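Local coordinates for KLLA0F20702p (Kluyveromyces lactis, PDB 5Y5A), which is an Est1-type telomerase protein that probably interacts with Cdc13 and takes part in recruiting telomerase to yeast telomeres, at residues Thr11-Phe15 / Lys44-Met48; Leu49-Ile54 / Leu140-Tyr145; Ser293-Lys298 / Phe315-Pro319; Gly252-Tyr256 / Gln363-Leu367. All coordinates share one frame; numbering follows the deposited sequence.

Overall arrangement
Contacts 1 and 2 share helix 33-53 and lie near the N-terminal edge of the chain, their centres about 17 Å apart and each partly buried. Contacts 3 and 4 are buried, and contact 4 lies closest to the chain's centre, about 8 Å away. Their centres are about 14 Å apart and they touch directly, I317 and L318 of contact 3 packing on 252-256 and 363-367. The chemistry varies with place: contact 1 has no hydrogen bond and relies on apolar and Met-aromatic packing, contact 2 adds a tyrosine-to-carbonyl bond, contact 3 a water bridge, and contact 4 a hydrogen bond between two side-chain amides beside a tyrosine ring under a CH-pi contact.

Contact 1. Residues Thr11-Phe15 / Lys44-Met48; sequences TFSGF and KIMQM
Segments 11-15 and 44-48 run nearly antiparallel, their axes 157° apart in direction and 12.8 Å apart at closest approach, with F12 and I45 the nearest pair along the backbones. At that spacing the gap is bridged by long side chains, and no hydrogen bond crosses it. I45 reaches both phenyl rings: its CD1 comes within 3.6 Å of F12 CE2, and its CG1 sits 3.9 Å from F15 CE2. The F12 and I45 side chains meet at about a right angle, whereas F15 and I45 slide past each other in opposite directions. M48 is extended beyond CG (chi2 172°, chi3 -174°), which carries its sulfur to the F12 ring and its methyl further on. SD lies 3.7 Å from F12 CE1 and approaches the ring obliquely, a Met-aromatic contact, while CE meets the edge of the F15 ring at CZ, 4.1 Å away. The same methyl touches T11 CG2 tip to tip at 3.8 Å. Toward the solvent the aliphatic part of K44 rests its CD against F15 CE1. On the inner side F12, I45 and M48 also pack on L84, T85 and I81 of helix 78-105, so helices 7-21 and 33-53 are both held against a third helix. The arrangement is an antiparallel helix pair packed on a third helix, consistent with a TPR-like, mainly helical array.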
loop_
_atom_site.group_PDB
_atom_site.type_symbol
_atom_site.label_atom_id
_atom_site.label_comp_id
_atom_site.label_asym_id
_atom_site.label_seq_id
_atom_site.Cartn_x
_atom_site.Cartn_y
_atom_site.Cartn_z
ATOM N N THR A 11 -22.687 -6.982 24.722
ATOM C CA THR A 11 -21.770 -6.774 25.831
ATOM C C THR A 11 -20.874 -5.565 25.585
ATOM O O THR A 11 -20.652 -4.755 26.484
ATOM C CB THR A 11 -20.896 -8.018 26.070
ATOM O OG1 THR A 11 -21.736 -9.166 26.242
ATOM C CG2 THR A 11 -20.029 -7.835 27.306
ATOM N N PHE A 12 -20.369 -5.439 24.363
ATOM C CA PHE A 12 -19.437 -4.363 24.044
ATOM C C PHE A 12 -20.136 -3.023 23.892
ATOM O O PHE A 12 -19.560 -1.980 24.200
ATOM C CB PHE A 12 -18.646 -4.699 22.783
ATOM C CG PHE A 12 -17.377 -5.436 23.067
ATOM C CD1 PHE A 12 -17.373 -6.815 23.186
ATOM C CD2 PHE A 12 -16.193 -4.746 23.256
ATOM C CE1 PHE A 12 -16.204 -7.496 23.468
ATOM C CE2 PHE A 12 -15.021 -5.419 23.537
ATOM C CZ PHE A 12 -15.026 -6.795 23.643
ATOM N N SER A 13 -21.376 -3.052 23.421
ATOM C CA SER A 13 -22.190 -1.849 23.389
ATOM C C SER A 13 -22.324 -1.298 24.806
ATOM O O SER A 13 -22.278 -0.087 25.024
ATOM C CB SER A 13 -23.563 -2.142 22.788
ATOM O OG SER A 13 -24.444 -1.052 22.983
ATOM N N GLY A 14 -22.467 -2.207 25.766
ATOM C CA GLY A 14 -22.559 -1.849 27.169
ATOM C C GLY A 14 -21.290 -1.224 27.715
ATOM O O GLY A 14 -21.348 -0.336 28.562
ATOM N N PHE A 15 -20.140 -1.691 27.242
ATOM C CA PHE A 15 -18.871 -1.101 27.644
ATOM C C PHE A 15 -18.836 0.348 27.205
ATOM O O PHE A 15 -18.470 1.238 27.974
ATOM C CB PHE A 15 -17.688 -1.857 27.039
ATOM C CG PHE A 15 -17.535 -3.256 27.551
ATOM C CD1 PHE A 15 -18.078 -3.623 28.765
ATOM C CD2 PHE A 15 -16.848 -4.203 26.816
ATOM C CE1 PHE A 15 -17.941 -4.909 29.236
ATOM C CE2 PHE A 15 -16.709 -5.493 27.286
ATOM C CZ PHE A 15 -17.255 -5.845 28.494
ATOM N N LYS A 44 -12.426 -7.966 31.820
ATOM C CA LYS A 44 -13.416 -8.846 31.212
ATOM C C LYS A 44 -12.989 -9.256 29.814
ATOM O O LYS A 44 -13.150 -10.408 29.418
ATOM C CB LYS A 44 -14.784 -8.170 31.155
ATOM C CG LYS A 44 -15.451 -8.001 32.498
ATOM C CD LYS A 44 -16.879 -7.507 32.342
ATOM C CE LYS A 44 -17.590 -7.458 33.683
ATOM N NZ LYS A 44 -19.010 -7.041 33.538
ATOM N N ILE A 45 -12.444 -8.299 29.071
ATOM C CA ILE A 45 -12.038 -8.537 27.697
ATOM C C ILE A 45 -10.873 -9.521 27.647
ATOM O O ILE A 45 -10.888 -10.470 26.857
ATOM C CB ILE A 45 -11.654 -7.222 26.998
ATOM C CG1 ILE A 45 -12.881 -6.318 26.868
ATOM C CG2 ILE A 45 -11.035 -7.492 25.630
ATOM C CD1 ILE A 45 -12.597 -5.003 26.165
ATOM N N MET A 46 -9.877 -9.296 28.504
ATOM C CA MET A 46 -8.724 -10.187 28.605
ATOM C C MET A 46 -9.190 -11.608 28.870
ATOM O O MET A 46 -8.578 -12.575 28.419
ATOM C CB MET A 46 -7.767 -9.724 29.710
ATOM C CG MET A 46 -6.838 -8.582 29.298
ATOM S SD MET A 46 -5.877 -7.875 30.662
ATOM C CE MET A 46 -4.979 -6.568 29.824
ATOM N N GLN A 47 -10.296 -11.722 29.594
ATOM C CA GLN A 47 -10.879 -13.015 29.912
ATOM C C GLN A 47 -11.594 -13.645 28.721
ATOM O O GLN A 47 -11.573 -14.862 28.558
ATOM C CB GLN A 47 -11.844 -12.871 31.072
ATOM C CG GLN A 47 -12.373 -14.173 31.589
ATOM C CD GLN A 47 -13.022 -13.980 32.919
ATOM O OE1 GLN A 47 -12.894 -12.917 33.515
ATOM N NE2 GLN A 47 -13.726 -14.994 33.397
ATOM N N MET A 48 -12.242 -12.820 27.902
ATOM C CA MET A 48 -12.853 -13.313 26.675
ATOM C C MET A 48 -11.772 -13.863 25.767
ATOM O O MET A 48 -11.923 -14.935 25.177
ATOM C CB MET A 48 -13.624 -12.209 25.959
ATOM C CG MET A 48 -14.778 -11.641 26.760
ATOM S SD MET A 48 -15.460 -10.203 25.923
ATOM C CE MET A 48 -16.650 -9.631 27.127
#

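Contact 2. Residues Leu49-Ile54 / Leu140-Tyr145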
loop_
_atom_site.group_PDB
_atom_site.type_symbol
_atom_site.label_atom_id
_atom_site.label_comp_id
_atom_site.label_asym_id
_atom_site.label_seq_id
_atom_site.Cartn_x
_atom_site.Cartn_y
_atom_site.Cartn_z
ATOM N N LEU A 49 -10.674 -13.118 25.682
ATOM C CA LEU A 49 -9.556 -13.457 24.809
ATOM C C LEU A 49 -8.845 -14.725 25.265
ATOM O O LEU A 49 -8.340 -15.485 24.444
ATOM C CB LEU A 49 -8.572 -12.289 24.738
ATOM C CG LEU A 49 -9.066 -11.082 23.937
ATOM C CD1 LEU A 49 -8.185 -9.859 24.170
ATOM C CD2 LEU A 49 -9.127 -11.424 22.451
ATOM N N LEU A 50 -8.809 -14.947 26.574
ATOM C CA LEU A 50 -8.256 -16.177 27.121
ATOM C C LEU A 50 -9.106 -17.365 26.700
ATOM O O LEU A 50 -8.587 -18.342 26.160
ATOM C CB LEU A 50 -8.173 -16.112 28.644
ATOM C CG LEU A 50 -6.924 -15.495 29.268
ATOM C CD1 LEU A 50 -7.040 -15.536 30.779
ATOM C CD2 LEU A 50 -5.679 -16.232 28.809
ATOM N N GLN A 51 -10.412 -17.270 26.948
ATOM C CA GLN A 51 -11.361 -18.304 26.542
ATOM C C GLN A 51 -11.299 -18.549 25.040
ATOM O O GLN A 51 -11.606 -19.642 24.571
ATOM C CB GLN A 51 -12.786 -17.919 26.950
ATOM C CG GLN A 51 -13.083 -18.101 28.440
ATOM C CD GLN A 51 -14.207 -17.200 28.944
ATOM O OE1 GLN A 51 -14.443 -16.120 28.402
ATOM N NE2 GLN A 51 -14.899 -17.643 29.987
ATOM N N SER A 52 -10.887 -17.531 24.291
ATOM C CA SER A 52 -10.817 -17.620 22.837
ATOM C C SER A 52 -9.532 -18.254 22.318
ATOM O O SER A 52 -9.476 -18.666 21.165
ATOM C CB SER A 52 -10.959 -16.229 22.210
ATOM O OG SER A 52 -12.272 -15.732 22.360
ATOM N N LEU A 53 -8.499 -18.327 23.149
ATOM C CA LEU A 53 -7.176 -18.661 22.631
ATOM C C LEU A 53 -6.435 -19.760 23.396
ATOM O O LEU A 53 -5.288 -20.066 23.069
ATOM C CB LEU A 53 -6.312 -17.397 22.591
ATOM C CG LEU A 53 -6.847 -16.258 21.718
ATOM C CD1 LEU A 53 -6.000 -15.005 21.863
ATOM C CD2 LEU A 53 -6.912 -16.692 20.263
ATOM N N ILE A 54 -7.076 -20.355 24.398
ATOM C CA ILE A 54 -6.469 -21.469 25.124
ATOM C C ILE A 54 -7.294 -22.745 24.966
ATOM O O ILE A 54 -6.751 -23.853 24.935
ATOM C CB ILE A 54 -6.309 -21.149 26.626
ATOM C CG1 ILE A 54 -5.646 -19.785 26.814
ATOM C CG2 ILE A 54 -5.503 -22.232 27.328
ATOM C CD1 ILE A 54 -4.291 -19.670 26.156
ATOM N N LEU A 140 0.604 -13.379 24.822
ATOM C CA LEU A 140 -0.166 -14.585 25.094
ATOM C C LEU A 140 -0.078 -15.538 23.916
ATOM O O LEU A 140 0.240 -16.714 24.076
ATOM C CB LEU A 140 -1.630 -14.248 25.379
ATOM C CG LEU A 140 -2.574 -15.453 25.469
ATOM C CD1 LEU A 140 -2.250 -16.306 26.686
ATOM C CD2 LEU A 140 -4.033 -15.032 25.485
ATOM N N ILE A 141 -0.350 -15.006 22.730
ATOM C CA ILE A 141 -0.391 -15.796 21.510
ATOM C C ILE A 141 0.951 -16.453 21.208
ATOM O O ILE A 141 1.023 -17.662 20.994
ATOM C CB ILE A 141 -0.818 -14.931 20.316
ATOM C CG1 ILE A 141 -2.304 -14.592 20.423
ATOM C CG2 ILE A 141 -0.531 -15.641 19.006
ATOM C CD1 ILE A 141 -2.759 -13.547 19.428
ATOM N N PHE A 142 1.997 -15.660 21.217
ATOM C CA PHE A 142 3.321 -16.143 20.925
ATOM C C PHE A 142 3.889 -17.071 21.986
ATOM O O PHE A 142 4.858 -17.764 21.749
ATOM C CB PHE A 142 4.253 -14.964 20.715
ATOM C CG PHE A 142 4.165 -14.358 19.350
ATOM C CD1 PHE A 142 3.200 -13.442 19.054
ATOM C CD2 PHE A 142 5.054 -14.707 18.370
ATOM C CE1 PHE A 142 3.110 -12.885 17.807
ATOM C CE2 PHE A 142 4.973 -14.150 17.119
ATOM C CZ PHE A 142 3.999 -13.237 16.840
ATOM N N ALA A 143 3.285 -17.072 23.161
ATOM C CA ALA A 143 3.735 -17.925 24.260
ATOM C C ALA A 143 3.165 -19.337 24.157
ATOM O O ALA A 143 3.791 -20.303 24.595
ATOM C CB ALA A 143 3.362 -17.309 25.600
ATOM N N ASN A 144 1.971 -19.450 23.582
ATOM C CA ASN A 144 1.303 -20.743 23.448
ATOM C C ASN A 144 1.604 -21.470 22.140
ATOM O O ASN A 144 1.769 -22.690 22.122
ATOM C CB ASN A 144 -0.212 -20.569 23.574
ATOM C CG ASN A 144 -0.674 -20.488 25.009
ATOM O OD1 ASN A 144 -1.070 -21.494 25.602
ATOM N ND2 ASN A 144 -0.633 -19.289 25.577
ATOM N N TYR A 145 1.673 -20.724 21.043
ATOM C CA TYR A 145 1.708 -21.351 19.729
ATOM C C TYR A 145 2.903 -20.919 18.880
ATOM O O TYR A 145 3.358 -19.775 18.958
ATOM C CB TYR A 145 0.399 -21.057 18.989
ATOM C CG TYR A 145 -0.841 -21.334 19.821
ATOM C CD1 TYR A 145 -1.227 -22.637 20.115
ATOM C CD2 TYR A 145 -1.623 -20.293 20.317
ATOM C CE1 TYR A 145 -2.354 -22.896 20.875
ATOM C CE2 TYR A 145 -2.754 -20.545 21.078
ATOM C CZ TYR A 145 -3.113 -21.847 21.352
ATOM O OH TYR A 145 -4.233 -22.110 22.105
#
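L53 and I141 form the buried inner part of this contact, between the last turns of two helices whose end segments differ by only 28° in direction. CD1 of L53 lies 4.0 Å from I141 CG1 and 4.1 Å from CD2 of L140, which bridges to the outer side; it meets both side chains at a slant. L53 also packs on A78 and I141 on A187, which places the pair among helices 78-105 and 179-206, consistent with a TPR-like helical array. Just beyond, Y145, the first residue to leave helical geometry after helix 113-144, gives its hydroxyl to the carbonyl of L53: OH to O is 2.5 Å, very short, with the oxygen in the plane of the ring. N144 CB lies over one face of that ring, and F180 meets the ring edge-to-face. The outer side faces solvent: L50 and I54 are exposed, though their methyls still touch L140, L50 CD2 at 3.9 Å from CD2 and I54 CD1 at 4.0 Å from CD1. The I54 methyl also lies across the N144 amide, 3.7 Å from ND2. That amide is steadied by an almost straight bond from ND2 to L140 O (3.1 Å, 174°), an oxygen that also accepts the backbone N-H groups of A143 and N144.

Contact 3. Residues Ser293-Lys298 / Phe315-Pro319; sequences SLDDLK and FYILP
F315 and L297 have similar first torsions (chi1 -80° and -76°), which lay each CG beside its own backbone N and point the two side chains into the contact. They cross at about a right angle, with L297 CD1 3.6 Å from F315 CB, close to the root of the ring. The far part of the same ring is met by S293, whose CB lies 3.6 Å from F315 CE2. L294 divides its methyls: CD1 packs on P319 CG at 3.9 Å, while CD2 slides past Y316 toward CE1. L297 adds a second apolar contact to that tyrosine, CD1 to CE1 at 3.8 Å. The polar end of Y316 is held by more than packing, since its OH is hydrogen-bonded to E301. A water also donates to Y316 OH (2.8 Å) and to L294 O (2.5 Å), tying the ring's tip to the helix backbone in this buried place. F342 meets the Y316 ring edge-to-face, and F251 touches both S293 and F315. Residues 315-318 form a type I beta turn, closed by L318 N to F315 O at 3.0 Å. The arrangement is a helix packed against the turn linking two later helices, within the Est1 DNA/RNA-binding domain family region.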
loop_
_atom_site.group_PDB
_atom_site.type_symbol
_atom_site.label_atom_id
_atom_site.label_comp_id
_atom_site.label_asym_id
_atom_site.label_seq_id
_atom_site.Cartn_x
_atom_site.Cartn_y
_atom_site.Cartn_z
ATOM N N SER A 293 -0.219 22.883 -0.011
ATOM C CA SER A 293 1.060 22.280 -0.348
ATOM C C SER A 293 1.475 22.642 -1.766
ATOM O O SER A 293 2.629 22.985 -2.016
ATOM C CB SER A 293 0.996 20.756 -0.207
ATOM O OG SER A 293 1.000 20.376 1.151
ATOM N N LEU A 294 0.527 22.560 -2.693
ATOM C CA LEU A 294 0.800 22.932 -4.064
ATOM C C LEU A 294 1.189 24.419 -4.133
ATOM O O LEU A 294 2.026 24.795 -4.952
ATOM C CB LEU A 294 -0.404 22.609 -4.959
ATOM C CG LEU A 294 -0.708 21.108 -5.061
ATOM C CD1 LEU A 294 -2.035 20.832 -5.756
ATOM C CD2 LEU A 294 0.425 20.351 -5.771
ATOM N N ASP A 295 0.613 25.247 -3.257
ATOM C CA ASP A 295 1.014 26.657 -3.145
ATOM C C ASP A 295 2.481 26.786 -2.737
ATOM O O ASP A 295 3.243 27.565 -3.330
ATOM C CB ASP A 295 0.164 27.424 -2.115
ATOM C CG ASP A 295 -1.274 27.632 -2.552
ATOM O OD1 ASP A 295 -1.613 27.340 -3.714
ATOM O OD2 ASP A 295 -2.068 28.117 -1.719
ATOM N N ASP A 296 2.858 26.047 -1.694
ATOM C CA ASP A 296 4.220 26.104 -1.170
ATOM C C ASP A 296 5.207 25.623 -2.230
ATOM O O ASP A 296 6.281 26.181 -2.383
ATOM C CB ASP A 296 4.362 25.258 0.098
ATOM C CG ASP A 296 3.397 25.675 1.199
ATOM O OD1 ASP A 296 3.034 26.870 1.279
ATOM O OD2 ASP A 296 3.008 24.795 1.996
ATOM N N LEU A 297 4.833 24.584 -2.968
ATOM C CA LEU A 297 5.721 24.067 -3.994
ATOM C C LEU A 297 5.862 25.062 -5.140
ATOM O O LEU A 297 6.961 25.259 -5.652
ATOM C CB LEU A 297 5.229 22.720 -4.509
ATOM C CG LEU A 297 5.502 21.560 -3.552
ATOM C CD1 LEU A 297 4.885 20.292 -4.088
ATOM C CD2 LEU A 297 6.999 21.378 -3.346
ATOM N N LYS A 298 4.759 25.702 -5.523
ATOM C CA LYS A 298 4.793 26.666 -6.620
ATOM C C LYS A 298 5.888 27.712 -6.423
ATOM O O LYS A 298 6.624 28.029 -7.354
ATOM C CB LYS A 298 3.442 27.367 -6.785
ATOM C CG LYS A 298 3.478 28.438 -7.871
ATOM C CD LYS A 298 2.135 29.093 -8.101
ATOM C CE LYS A 298 2.258 30.170 -9.168
ATOM N NZ LYS A 298 1.087 31.092 -9.188
ATOM N N PHE A 315 4.131 15.045 -5.336
ATOM C CA PHE A 315 2.920 15.847 -5.377
ATOM C C PHE A 315 2.331 16.103 -6.756
ATOM O O PHE A 315 1.117 16.137 -6.898
ATOM C CB PHE A 315 3.175 17.192 -4.701
ATOM C CG PHE A 315 3.125 17.128 -3.211
ATOM C CD1 PHE A 315 4.216 16.685 -2.481
ATOM C CD2 PHE A 315 1.977 17.495 -2.533
ATOM C CE1 PHE A 315 4.165 16.622 -1.105
ATOM C CE2 PHE A 315 1.923 17.435 -1.156
ATOM C CZ PHE A 315 3.020 17.001 -0.440
ATOM N N TYR A 316 3.168 16.306 -7.767
ATOM C CA TYR A 316 2.656 16.828 -9.027
ATOM C C TYR A 316 1.904 15.785 -9.830
ATOM O O TYR A 316 1.239 16.121 -10.802
ATOM C CB TYR A 316 3.783 17.439 -9.870
ATOM C CG TYR A 316 4.125 18.855 -9.442
ATOM C CD1 TYR A 316 3.807 19.297 -8.170
ATOM C CD2 TYR A 316 4.740 19.754 -10.310
ATOM C CE1 TYR A 316 4.102 20.571 -7.757
ATOM C CE2 TYR A 316 5.042 21.058 -9.898
ATOM C CZ TYR A 316 4.716 21.452 -8.616
ATOM O OH TYR A 316 4.998 22.730 -8.162
ATOM N N ILE A 317 1.980 14.523 -9.424
ATOM C CA ILE A 317 1.185 13.513 -10.096
ATOM C C ILE A 317 -0.253 13.550 -9.564
ATOM O O ILE A 317 -1.169 13.046 -10.201
ATOM C CB ILE A 317 1.781 12.086 -9.923
ATOM C CG1 ILE A 317 1.195 11.125 -10.967
ATOM C CG2 ILE A 317 1.580 11.579 -8.497
ATOM C CD1 ILE A 317 1.658 9.674 -10.820
ATOM N N LEU A 318 -0.438 14.123 -8.398
ATOM C CA LEU A 318 -1.729 14.170 -7.770
ATOM C C LEU A 318 -2.779 14.927 -8.531
ATOM O O LEU A 318 -3.830 14.406 -8.751
ATOM C CB LEU A 318 -1.615 14.614 -6.336
ATOM C CG LEU A 318 -0.767 13.700 -5.482
ATOM C CD1 LEU A 318 -0.643 14.217 -4.082
ATOM C CD2 LEU A 318 -1.316 12.304 -5.455
ATOM N N PRO A 319 -2.512 16.145 -8.951
ATOM C CA PRO A 319 -3.535 16.838 -9.745
ATOM C C PRO A 319 -3.850 16.170 -11.082
ATOM O O PRO A 319 -4.938 16.380 -11.615
ATOM C CB PRO A 319 -2.918 18.221 -9.982
ATOM C CG PRO A 319 -1.991 18.413 -8.844
ATOM C CD PRO A 319 -1.399 17.048 -8.610
HETATM O O HOH W 1 2.596 23.898 -7.200
#

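Contact 4. Residues Gly252-Tyr256 / Gln363-Leu367; sequences GNAAY and QDLIL
Y256 is the main bump here, its ring filling a hollow lined by Q363, I366 and L367. Segments 252-256 and 363-367, on helices 251-263 and 339-379, lie 41° apart in direction, their axes 10.1 Å apart at closest approach. With CG turned opposite the backbone N, the Y256 ring stands out among those three residues. Over one face lies the extended Q363 chain: CG sits 3.7 Å from the ring centroid and 18° off the normal, a CH-pi contact, and the amide beyond it is turned only 15° from the ring plane. At the ring edge I366 CG2 reaches Y256 CE1 at 3.6 Å. The contact thus joins two helices in the buried middle of the Est1 DNA/RNA-binding family region, which belongs to the TPR clan. In return, L367 sends CD1 into the shallow groove between A255 and Y256, 3.7 Å from Y256 CA and 4.2 Å from A255 CB. The Q363 amide continues past the ring to N253, where NE2 donates to OD1 at 2.9 Å in a fairly straight bond. The donor stands above the N253 carbonyl plane, and the two amides are almost perpendicular. At the far end of the ring, Y256 OH is hydrogen-bonded to R260.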
loop_
_atom_site.group_PDB
_atom_site.type_symbol
_atom_site.label_atom_id
_atom_site.label_comp_id
_atom_site.label_asym_id
_atom_site.label_seq_id
_atom_site.Cartn_x
_atom_site.Cartn_y
_atom_site.Cartn_z
ATOM N N GLY A 252 1.232 12.656 -1.140
ATOM C CA GLY A 252 1.406 11.638 -2.164
ATOM C C GLY A 252 1.545 10.258 -1.540
ATOM O O GLY A 252 0.946 9.297 -2.013
ATOM N N ASN A 253 2.344 10.160 -0.477
ATOM C CA ASN A 253 2.421 8.938 0.319
ATOM C C ASN A 253 1.031 8.569 0.855
ATOM O O ASN A 253 0.669 7.395 0.906
ATOM C CB ASN A 253 3.403 9.096 1.494
ATOM C CG ASN A 253 4.862 9.298 1.048
ATOM O OD1 ASN A 253 5.180 9.324 -0.144
ATOM N ND2 ASN A 253 5.750 9.462 2.025
ATOM N N ALA A 254 0.252 9.578 1.242
ATOM C CA ALA A 254 -1.082 9.339 1.802
ATOM C C ALA A 254 -2.023 8.768 0.748
ATOM O O ALA A 254 -2.693 7.747 0.969
ATOM C CB ALA A 254 -1.663 10.641 2.403
ATOM N N ALA A 255 -2.060 9.428 -0.407
ATOM C CA ALA A 255 -2.860 8.973 -1.542
ATOM C C ALA A 255 -2.512 7.542 -1.917
ATOM O O ALA A 255 -3.393 6.719 -2.153
ATOM C CB ALA A 255 -2.651 9.899 -2.748
ATOM N N TYR A 256 -1.216 7.252 -1.982
ATOM C CA TYR A 256 -0.756 5.915 -2.332
ATOM C C TYR A 256 -1.252 4.876 -1.322
ATOM O O TYR A 256 -1.784 3.834 -1.699
ATOM C CB TYR A 256 0.775 5.882 -2.430
ATOM C CG TYR A 256 1.331 4.482 -2.519
ATOM C CD1 TYR A 256 1.111 3.692 -3.643
ATOM C CD2 TYR A 256 2.064 3.943 -1.471
ATOM C CE1 TYR A 256 1.612 2.402 -3.718
ATOM C CE2 TYR A 256 2.571 2.662 -1.538
ATOM C CZ TYR A 256 2.343 1.897 -2.656
ATOM O OH TYR A 256 2.856 0.621 -2.701
ATOM N N GLN A 363 6.866 4.459 -6.520
ATOM C CA GLN A 363 5.594 4.631 -5.820
ATOM C C GLN A 363 4.556 5.277 -6.731
ATOM O O GLN A 363 3.402 4.859 -6.758
ATOM C CB GLN A 363 5.772 5.471 -4.553
ATOM C CG GLN A 363 4.524 5.470 -3.673
ATOM C CD GLN A 363 4.757 6.109 -2.322
ATOM O OE1 GLN A 363 5.130 5.431 -1.359
ATOM N NE2 GLN A 363 4.540 7.419 -2.241
ATOM N N ASP A 364 4.985 6.280 -7.494
ATOM C CA ASP A 364 4.111 6.976 -8.428
ATOM C C ASP A 364 3.488 6.022 -9.449
ATOM O O ASP A 364 2.314 6.149 -9.785
ATOM C CB ASP A 364 4.883 8.079 -9.164
ATOM C CG ASP A 364 5.036 9.349 -8.338
ATOM O OD1 ASP A 364 4.705 9.343 -7.130
ATOM O OD2 ASP A 364 5.507 10.359 -8.911
ATOM N N LEU A 365 4.292 5.077 -9.937
ATOM C CA LEU A 365 3.828 4.073 -10.890
ATOM C C LEU A 365 2.698 3.229 -10.311
ATOM O O LEU A 365 1.644 3.082 -10.925
ATOM C CB LEU A 365 4.992 3.173 -11.323
ATOM C CG LEU A 365 4.603 1.941 -12.141
ATOM C CD1 LEU A 365 4.165 2.324 -13.548
ATOM C CD2 LEU A 365 5.747 0.925 -12.186
ATOM N N ILE A 366 2.905 2.693 -9.115
ATOM C CA ILE A 366 1.882 1.864 -8.479
ATOM C C ILE A 366 0.623 2.656 -8.111
ATOM O O ILE A 366 -0.499 2.180 -8.322
ATOM C CB ILE A 366 2.430 1.188 -7.227
ATOM C CG1 ILE A 366 3.668 0.362 -7.591
ATOM C CG2 ILE A 366 1.366 0.301 -6.590
ATOM C CD1 ILE A 366 4.586 0.144 -6.418
ATOM N N LEU A 367 0.806 3.857 -7.564
ATOM C CA LEU A 367 -0.320 4.752 -7.297
ATOM C C LEU A 367 -1.170 4.940 -8.561
ATOM O O LEU A 367 -2.392 4.809 -8.531
ATOM C CB LEU A 367 0.181 6.104 -6.797
ATOM C CG LEU A 367 -0.810 7.268 -6.773
ATOM C CD1 LEU A 367 -1.892 7.055 -5.706
ATOM C CD2 LEU A 367 -0.079 8.578 -6.528
#